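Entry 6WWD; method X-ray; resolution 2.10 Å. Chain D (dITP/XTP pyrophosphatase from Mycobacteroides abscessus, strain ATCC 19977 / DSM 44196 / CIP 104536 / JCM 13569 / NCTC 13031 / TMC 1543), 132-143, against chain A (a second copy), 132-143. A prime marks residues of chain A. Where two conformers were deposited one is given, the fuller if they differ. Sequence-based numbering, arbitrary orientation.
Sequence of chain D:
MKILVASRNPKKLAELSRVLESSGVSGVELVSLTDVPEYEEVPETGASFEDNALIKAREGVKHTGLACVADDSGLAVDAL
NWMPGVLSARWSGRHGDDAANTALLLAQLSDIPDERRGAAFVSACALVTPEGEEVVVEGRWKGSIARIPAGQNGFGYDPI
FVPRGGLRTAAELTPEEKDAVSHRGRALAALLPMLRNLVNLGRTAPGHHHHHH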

ATOM      1  N   GLY D 132      19.191 -16.241  12.312  1.00 17.58           N
ATOM      2  CA  GLY D 132      18.437 -15.658  11.219  1.00 18.99           C
ATOM      3  C   GLY D 132      16.936 -15.568  11.407  1.00 16.79           C
ATOM      4  O   GLY D 132      16.234 -15.210  10.451  1.00 15.82           O
ATOM      5  N   GLU D 133      16.421 -15.846  12.600  1.00 16.35           N
ATOM      6  CA  GLU D 133      15.010 -15.602  12.875  1.00 15.96           C
ATOM      7  C   GLU D 133      14.711 -14.103  12.881  1.00 16.89           C
ATOM      8  O   GLU D 133      15.511 -13.298  13.371  1.00 13.78           O
ATOM      9  CB  GLU D 133      14.641 -16.206  14.225  1.00 18.16           C
ATOM     10  CG  GLU D 133      13.225 -15.892  14.678  1.00 21.21           C
ATOM     11  CD  GLU D 133      12.862 -16.603  15.979  1.00 27.70           C
ATOM     12  OE1 GLU D 133      12.790 -17.846  15.986  1.00 31.76           O
ATOM     13  OE2 GLU D 133      12.666 -15.903  16.996  1.00 31.48           O
ATOM     14  N   GLU D 134      13.556 -13.716  12.334  1.00 13.95           N
ATOM     15  CA  GLU D 134      13.177 -12.300  12.262  1.00 13.78           C
ATOM     16  C   GLU D 134      11.774 -12.124  12.808  1.00 15.76           C
ATOM     17  O   GLU D 134      10.837 -12.764  12.327  1.00 13.38           O
ATOM     18  CB  GLU D 134      13.205 -11.765  10.829  1.00 12.38           C
ATOM     19  CG  GLU D 134      14.510 -11.963  10.113  1.00 14.99           C
ATOM     20  CD  GLU D 134      14.503 -11.325   8.744  1.00 20.47           C
ATOM     21  OE1 GLU D 134      13.417 -10.878   8.309  1.00 21.05           O
ATOM     22  OE2 GLU D 134      15.578 -11.264   8.110  1.00 19.30           O
ATOM     23  N   VAL D 135      11.623 -11.238  13.789  1.00 12.86           N
ATOM     24  CA  VAL D 135      10.321 -10.858  14.315  1.00 14.94           C
ATOM     25  C   VAL D 135      10.267  -9.338  14.390  1.00 17.24           C
ATOM     26  O   VAL D 135      11.207  -8.695  14.869  1.00 14.81           O
ATOM     27  CB  VAL D 135      10.062 -11.460  15.712  1.00 17.42           C
ATOM     28  CG1 VAL D 135       8.693 -11.005  16.223  1.00 14.11           C
ATOM     29  CG2 VAL D 135      10.178 -12.991  15.698  1.00 16.29           C
ATOM     30  N   VAL D 136       9.163  -8.761  13.957  1.00 17.12           N
ATOM     31  CA  VAL D 136       8.985  -7.325  14.069  1.00 14.49           C
ATOM     32  C   VAL D 136       7.620  -7.048  14.674  1.00 19.02           C
ATOM     33  O   VAL D 136       6.654  -7.786  14.439  1.00 13.48           O
ATOM     34  CB  VAL D 136       9.176  -6.618  12.710  1.00 13.99           C
ATOM     35  CG1 VAL D 136       8.164  -7.081  11.684  1.00 15.13           C
ATOM     36  CG2 VAL D 136       9.132  -5.106  12.907  1.00 15.61           C
ATOM     37  N   VAL D 137       7.568  -6.039  15.538  1.00 18.60           N
ATOM     38  CA  VAL D 137       6.337  -5.607  16.184  0.51 18.90           C
ATOM     39  C   VAL D 137       6.200  -4.105  15.967  1.00 17.86           C
ATOM     40  O   VAL D 137       7.197  -3.384  15.895  1.00 14.86           O
ATOM     41  CB  VAL D 137       6.332  -5.957  17.695  0.51 20.89           C
ATOM     42  CG1 VAL D 137       5.045  -5.493  18.383  0.51 22.06           C
ATOM     43  CG2 VAL D 137       6.530  -7.443  17.903  0.51 21.12           C
ATOM     44  N   GLU D 138       4.960  -3.630  15.856  1.00 14.54           N
ATOM     45  CA  GLU D 138       4.743  -2.189  15.836  1.00 17.40           C
ATOM     46  C   GLU D 138       3.523  -1.850  16.677  1.00 19.81           C
ATOM     47  O   GLU D 138       2.641  -2.692  16.900  1.00 16.68           O
ATOM     48  CB  GLU D 138       4.586  -1.634  14.412  1.00 13.04           C
ATOM     49  CG  GLU D 138       3.178  -1.722  13.867  1.00 15.14           C
ATOM     50  CD  GLU D 138       3.033  -1.037  12.516  1.00 19.56           C
ATOM     51  OE1 GLU D 138       1.922  -1.119  11.928  1.00 15.92           O
ATOM     52  OE2 GLU D 138       4.032  -0.429  12.044  1.00 13.60           O
ATOM     53  N   GLY D 139       3.523  -0.628  17.190  1.00 16.05           N
ATOM     54  CA  GLY D 139       2.356  -0.046  17.832  1.00 12.72           C
ATOM     55  C   GLY D 139       1.980   1.241  17.127  1.00 14.86           C
ATOM     56  O   GLY D 139       2.856   2.000  16.703  1.00 13.18           O
ATOM     57  N   ARG D 140       0.673   1.487  17.013  1.00 14.50           N
ATOM     58  CA  ARG D 140       0.129   2.695  16.388  1.00 15.26           C
ATOM     59  C   ARG D 140      -0.848   3.361  17.339  1.00 14.53           C
ATOM     60  O   ARG D 140      -1.804   2.720  17.787  1.00 12.68           O
ATOM     61  CB  ARG D 140      -0.610   2.388  15.079  1.00 12.04           C
ATOM     62  CG  ARG D 140       0.293   1.852  14.029  1.00 20.52           C
ATOM     63  CD  ARG D 140      -0.340   1.812  12.628  1.00 19.24           C
ATOM     64  NE  ARG D 140       0.700   1.324  11.740  1.00 18.40           N
ATOM     65  CZ  ARG D 140       1.219   2.000  10.728  1.00 18.51           C
ATOM     66  NH1 ARG D 140       0.752   3.210  10.400  1.00 14.79           N
ATOM     67  NH2 ARG D 140       2.189   1.433  10.021  1.00 21.70           N
ATOM     68  N   TRP D 141      -0.616   4.633  17.629  1.00 13.77           N
ATOM     69  CA  TRP D 141      -1.513   5.454  18.446  1.00 17.56           C
ATOM     70  C   TRP D 141      -2.317   6.330  17.497  1.00 16.29           C
ATOM     71  O   TRP D 141      -1.775   7.267  16.912  1.00 14.88           O
ATOM     72  CB  TRP D 141      -0.692   6.297  19.419  1.00 16.47           C
ATOM     73  CG  TRP D 141      -1.447   7.092  20.481  1.00 14.59           C
ATOM     74  CD1 TRP D 141      -2.706   6.882  20.933  1.00 17.16           C
ATOM     75  CD2 TRP D 141      -0.933   8.211  21.226  1.00 13.60           C
ATOM     76  NE1 TRP D 141      -3.025   7.813  21.904  1.00 17.91           N
ATOM     77  CE2 TRP D 141      -1.945   8.633  22.103  1.00 16.25           C
ATOM     78  CE3 TRP D 141       0.281   8.911  21.210  1.00 17.22           C
ATOM     79  CZ2 TRP D 141      -1.779   9.715  22.977  1.00 15.28           C
ATOM     80  CZ3 TRP D 141       0.447   9.991  22.088  1.00 18.51           C
ATOM     81  CH2 TRP D 141      -0.576  10.376  22.950  1.00 16.34           C
ATOM     82  N   LYS D 142      -3.606   6.033  17.339  1.00 14.56           N
ATOM     83  CA  LYS D 142      -4.385   6.683  16.290  1.00 14.64           C
ATOM     84  C   LYS D 142      -4.791   8.093  16.706  1.00 18.60           C
ATOM     85  O   LYS D 142      -5.121   8.352  17.872  1.00 15.37           O
ATOM     86  CB  LYS D 142      -5.628   5.858  15.944  1.00 18.51           C
ATOM     87  CG  LYS D 142      -5.309   4.423  15.489  1.00 18.64           C
ATOM     88  CD  LYS D 142      -4.436   4.465  14.231  1.00 20.63           C
ATOM     89  CE  LYS D 142      -4.801   3.385  13.219  1.00 24.36           C
ATOM     90  NZ  LYS D 142      -5.570   3.966  12.089  1.00 24.80           N
ATOM     91  N   GLY D 143      -4.777   9.003  15.735  1.00 16.29           N
ATOM     92  CA  GLY D 143      -5.223  10.362  15.960  1.00 16.38           C
ATOM     93  C   GLY D 143      -5.396  11.128  14.667  1.00 16.31           C
ATOM     94  O   GLY D 143      -5.840  10.572  13.653  1.00 16.30           O
TER
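Chain A, residues 132-143: GEEVVVEGRWKG

How does chain A lie on chain D? Residues 134-143 form an extended strand in both copies, and the two run antiparallel, their N-to-C directions 167° apart and their axes approaching to 4.6 Å. The register centres on Glu138 facing Glu138′, so Val136 pairs with Arg140′, Val135 with Trp141′ and Glu134 lies beside Lys142′, each with its counterpart at the other end. Eight backbone hydrogen bonds join the strands. At the centre Glu138 N reaches Glu138′ O at 2.9 Å and Glu138′ N reaches Glu138 O at 3.0 Å; further out, Arg140′ N to Val136 O is 2.7 Å, Val136 N to Arg140′ O is 3.0 Å and Lys142′ N to Glu134 O is 3.1 Å.

What holds two like-charged glutamates side by side at the centre? Glu138 and Glu138′ project to the same face of the sheet, with chi1 near 85° (p) and chi2 t, and Glu138 OE1 lies 4.0 Å from Glu138′ OE2. Each carboxylate is paired with an arginine of its own chain: Arg140 NE is 2.7 Å from Glu138 OE1, and Arg140′ NE is 2.8 Å from Glu138′ OE2, both salt bridges. Residues two apart on a strand share a face, and the m, t, t course of each arginine carries its guanidinium to the glutamate. Water 2 donates to both carboxylates, 2.7 Å from Glu138′ OE2 and 3.3 Å from Glu138 OE1, bridging the pair.

How do the valines and tryptophans pack on the face that carries Val135, Val137 and Trp141? Trp141′, with chi1 t and chi2 22°, brings its ring toward chain D, placing CD1 4.0 Å from Val135 CG2, while Glu134 O lies at the ring edge, 3.8 Å from CD1. Trp141 repeats this arrangement against Val135′. Val135 and Val135′ are both t, but Val137 is t in the conformer given and Val137′ is m. Opposite these last two are glycines: Gly139′ CA is 4.0 Å from Val137 CG2, and an ideal CB on Gly139′ would come within 3.6 Å of that methyl.

What happens toward the ends of the ladder? Lys142′ starts toward chain D, its CB 3.7 Å from Glu134 OE1, but two successive m torsions lead its end away from the other strand. The carboxylate oxygens of Glu134 are hydrogen-bonded elsewhere in the structure. Water 3 extends the backbone pairing: it accepts from Glu134 N at 3.1 Å and donates to Lys142′ O at 2.8 Å, while water 1 similarly links Glu134′ N and Lys142 O.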

ATOM      1  N   GLY A 132     -12.806   6.744  23.373  1.00 20.08           N
ATOM      2  CA  GLY A 132     -12.489   6.731  21.954  1.00 21.72           C
ATOM      3  C   GLY A 132     -11.016   6.766  21.614  1.00 20.34           C
ATOM      4  O   GLY A 132     -10.668   6.950  20.444  1.00 22.15           O
ATOM      5  N   GLU A 133     -10.142   6.607  22.594  1.00 20.76           N
ATOM      6  CA  GLU A 133      -8.727   6.440  22.303  1.00 18.08           C
ATOM      7  C   GLU A 133      -8.484   5.102  21.621  1.00 16.00           C
ATOM      8  O   GLU A 133      -9.108   4.096  21.962  1.00 17.68           O
ATOM      9  CB  GLU A 133      -7.937   6.574  23.597  1.00 20.31           C
ATOM     10  CG  GLU A 133      -6.474   6.360  23.463  1.00 26.94           C
ATOM     11  CD  GLU A 133      -5.762   6.818  24.708  1.00 39.56           C
ATOM     12  OE1 GLU A 133      -5.208   7.939  24.671  1.00 37.94           O
ATOM     13  OE2 GLU A 133      -5.794   6.090  25.725  1.00 47.07           O
ATOM     14  N   GLU A 134      -7.589   5.090  20.625  1.00 15.56           N
ATOM     15  CA  GLU A 134      -7.345   3.888  19.823  1.00 15.99           C
ATOM     16  C   GLU A 134      -5.856   3.590  19.744  1.00 17.68           C
ATOM     17  O   GLU A 134      -5.067   4.439  19.312  1.00 15.52           O
ATOM     18  CB  GLU A 134      -7.883   4.024  18.394  1.00 15.17           C
ATOM     19  CG  GLU A 134      -9.349   4.386  18.291  1.00 18.85           C
ATOM     20  CD  GLU A 134      -9.852   4.397  16.855  1.00 18.97           C
ATOM     21  OE1 GLU A 134      -9.019   4.298  15.928  1.00 20.43           O
ATOM     22  OE2 GLU A 134     -11.083   4.475  16.655  1.00 17.84           O
ATOM     23  N   VAL A 135      -5.484   2.370  20.124  1.00 15.33           N
ATOM     24  CA  VAL A 135      -4.128   1.860  19.978  1.00 13.21           C
ATOM     25  C   VAL A 135      -4.229   0.483  19.345  1.00 14.64           C
ATOM     26  O   VAL A 135      -5.065  -0.335  19.746  1.00 17.16           O
ATOM     27  CB  VAL A 135      -3.387   1.764  21.328  1.00 14.45           C
ATOM     28  CG1 VAL A 135      -1.977   1.202  21.121  1.00 16.02           C
ATOM     29  CG2 VAL A 135      -3.318   3.126  22.008  1.00 18.28           C
ATOM     30  N   VAL A 136      -3.388   0.215  18.361  1.00 13.45           N
ATOM     31  CA  VAL A 136      -3.333  -1.110  17.767  1.00 13.51           C
ATOM     32  C   VAL A 136      -1.869  -1.520  17.683  1.00 14.22           C
ATOM     33  O   VAL A 136      -0.994  -0.694  17.392  1.00 14.73           O
ATOM     34  CB  VAL A 136      -4.025  -1.155  16.383  1.00 14.47           C
ATOM     35  CG1 VAL A 136      -3.302  -0.272  15.374  1.00 14.04           C
ATOM     36  CG2 VAL A 136      -4.138  -2.588  15.880  1.00 14.80           C
ATOM     37  N   VAL A 137      -1.598  -2.781  17.991  1.00 15.56           N
ATOM     38  CA  VAL A 137      -0.279  -3.369  17.833  1.00 11.99           C
ATOM     39  C   VAL A 137      -0.387  -4.575  16.904  1.00 19.12           C
ATOM     40  O   VAL A 137      -1.448  -5.192  16.763  1.00 15.32           O
ATOM     41  CB  VAL A 137       0.343  -3.773  19.184  1.00 16.85           C
ATOM     42  CG1 VAL A 137       0.298  -2.600  20.163  1.00 15.66           C
ATOM     43  CG2 VAL A 137      -0.354  -4.977  19.767  1.00 25.96           C
ATOM     44  N   GLU A 138       0.727  -4.896  16.244  1.00 16.77           N
ATOM     45  CA  GLU A 138       0.826  -6.144  15.502  1.00 19.74           C
ATOM     46  C   GLU A 138       2.233  -6.697  15.652  1.00 18.47           C
ATOM     47  O   GLU A 138       3.190  -5.946  15.860  1.00 16.31           O
ATOM     48  CB  GLU A 138       0.478  -5.955  14.007  1.00 16.33           C
ATOM     49  CG  GLU A 138       1.657  -5.474  13.150  1.00 15.87           C
ATOM     50  CD  GLU A 138       1.352  -5.452  11.667  1.00 16.94           C
ATOM     51  OE1 GLU A 138       0.244  -5.889  11.250  1.00 16.17           O
ATOM     52  OE2 GLU A 138       2.233  -4.996  10.907  1.00 17.15           O
ATOM     53  N   GLY A 139       2.345  -8.014  15.568  1.00 13.14           N
ATOM     54  CA  GLY A 139       3.634  -8.680  15.447  1.00 16.52           C
ATOM     55  C   GLY A 139       3.645  -9.495  14.168  1.00 16.83           C
ATOM     56  O   GLY A 139       2.604 -10.029  13.765  1.00 15.93           O
ATOM     57  N   ARG A 140       4.815  -9.553  13.509  1.00 12.52           N
ATOM     58  CA  ARG A 140       5.013 -10.312  12.274  1.00 12.00           C
ATOM     59  C   ARG A 140       6.195 -11.246  12.447  1.00 14.98           C
ATOM     60  O   ARG A 140       7.294 -10.799  12.795  1.00 12.68           O
ATOM     61  CB  ARG A 140       5.278  -9.412  11.064  1.00 13.79           C
ATOM     62  CG  ARG A 140       4.134  -8.544  10.706  1.00 14.39           C
ATOM     63  CD  ARG A 140       4.284  -7.831   9.362  1.00 17.64           C
ATOM     64  NE  ARG A 140       3.039  -7.095   9.173  1.00 19.88           N
ATOM     65  CZ  ARG A 140       2.173  -7.308   8.193  1.00 22.05           C
ATOM     66  NH1 ARG A 140       2.445  -8.204   7.238  1.00 15.94           N
ATOM     67  NH2 ARG A 140       1.043  -6.597   8.158  1.00 18.47           N
ATOM     68  N   TRP A 141       5.969 -12.532  12.205  1.00 15.03           N
ATOM     69  CA  TRP A 141       7.020 -13.555  12.229  1.00 14.20           C
ATOM     70  C   TRP A 141       7.392 -13.861  10.785  1.00 11.77           C
ATOM     71  O   TRP A 141       6.605 -14.464  10.057  1.00 11.87           O
ATOM     72  CB  TRP A 141       6.502 -14.782  12.962  1.00 13.81           C
ATOM     73  CG  TRP A 141       7.436 -15.895  13.211  1.00 13.77           C
ATOM     74  CD1 TRP A 141       8.791 -15.854  13.248  1.00 17.08           C
ATOM     75  CD2 TRP A 141       7.059 -17.260  13.455  1.00 21.90           C
ATOM     76  NE1 TRP A 141       9.292 -17.117  13.512  1.00 20.28           N
ATOM     77  CE2 TRP A 141       8.244 -17.995  13.647  1.00 20.73           C
ATOM     78  CE3 TRP A 141       5.825 -17.928  13.534  1.00 23.10           C
ATOM     79  CZ2 TRP A 141       8.241 -19.379  13.916  1.00 16.76           C
ATOM     80  CZ3 TRP A 141       5.820 -19.306  13.798  1.00 22.23           C
ATOM     81  CH2 TRP A 141       7.025 -20.013  13.982  1.00 18.61           C
ATOM     82  N   LYS A 142       8.583 -13.442  10.366  1.00 12.20           N
ATOM     83  CA  LYS A 142       8.938 -13.470   8.950  1.00 12.94           C
ATOM     84  C   LYS A 142       9.341 -14.868   8.484  1.00 12.29           C
ATOM     85  O   LYS A 142       9.979 -15.630   9.216  1.00 15.25           O
ATOM     86  CB  LYS A 142      10.074 -12.478   8.657  1.00 16.53           C
ATOM     87  CG  LYS A 142       9.749 -11.020   8.998  1.00 17.90           C
ATOM     88  CD  LYS A 142       8.519 -10.577   8.195  1.00 21.17           C
ATOM     89  CE  LYS A 142       8.697  -9.185   7.639  1.00 30.06           C
ATOM     90  NZ  LYS A 142       9.020  -9.238   6.184  1.00 32.09           N
ATOM     91  N   GLY A 143       8.958 -15.202   7.257  1.00 11.91           N
ATOM     92  CA  GLY A 143       9.333 -16.479   6.677  1.00 12.23           C
ATOM     93  C   GLY A 143       9.037 -16.581   5.197  1.00 12.22           C
ATOM     94  O   GLY A 143       9.132 -15.600   4.448  1.00 12.51           O
TER
HETATM   95  O   HOH W   1      -6.240   7.453  20.238  1.00 15.75           O
HETATM   96  O   HOH W   2       1.911  -2.878   9.194  1.00 25.91           O
HETATM   97  O   HOH W   3      11.637 -15.968  11.495  1.00 10.83           O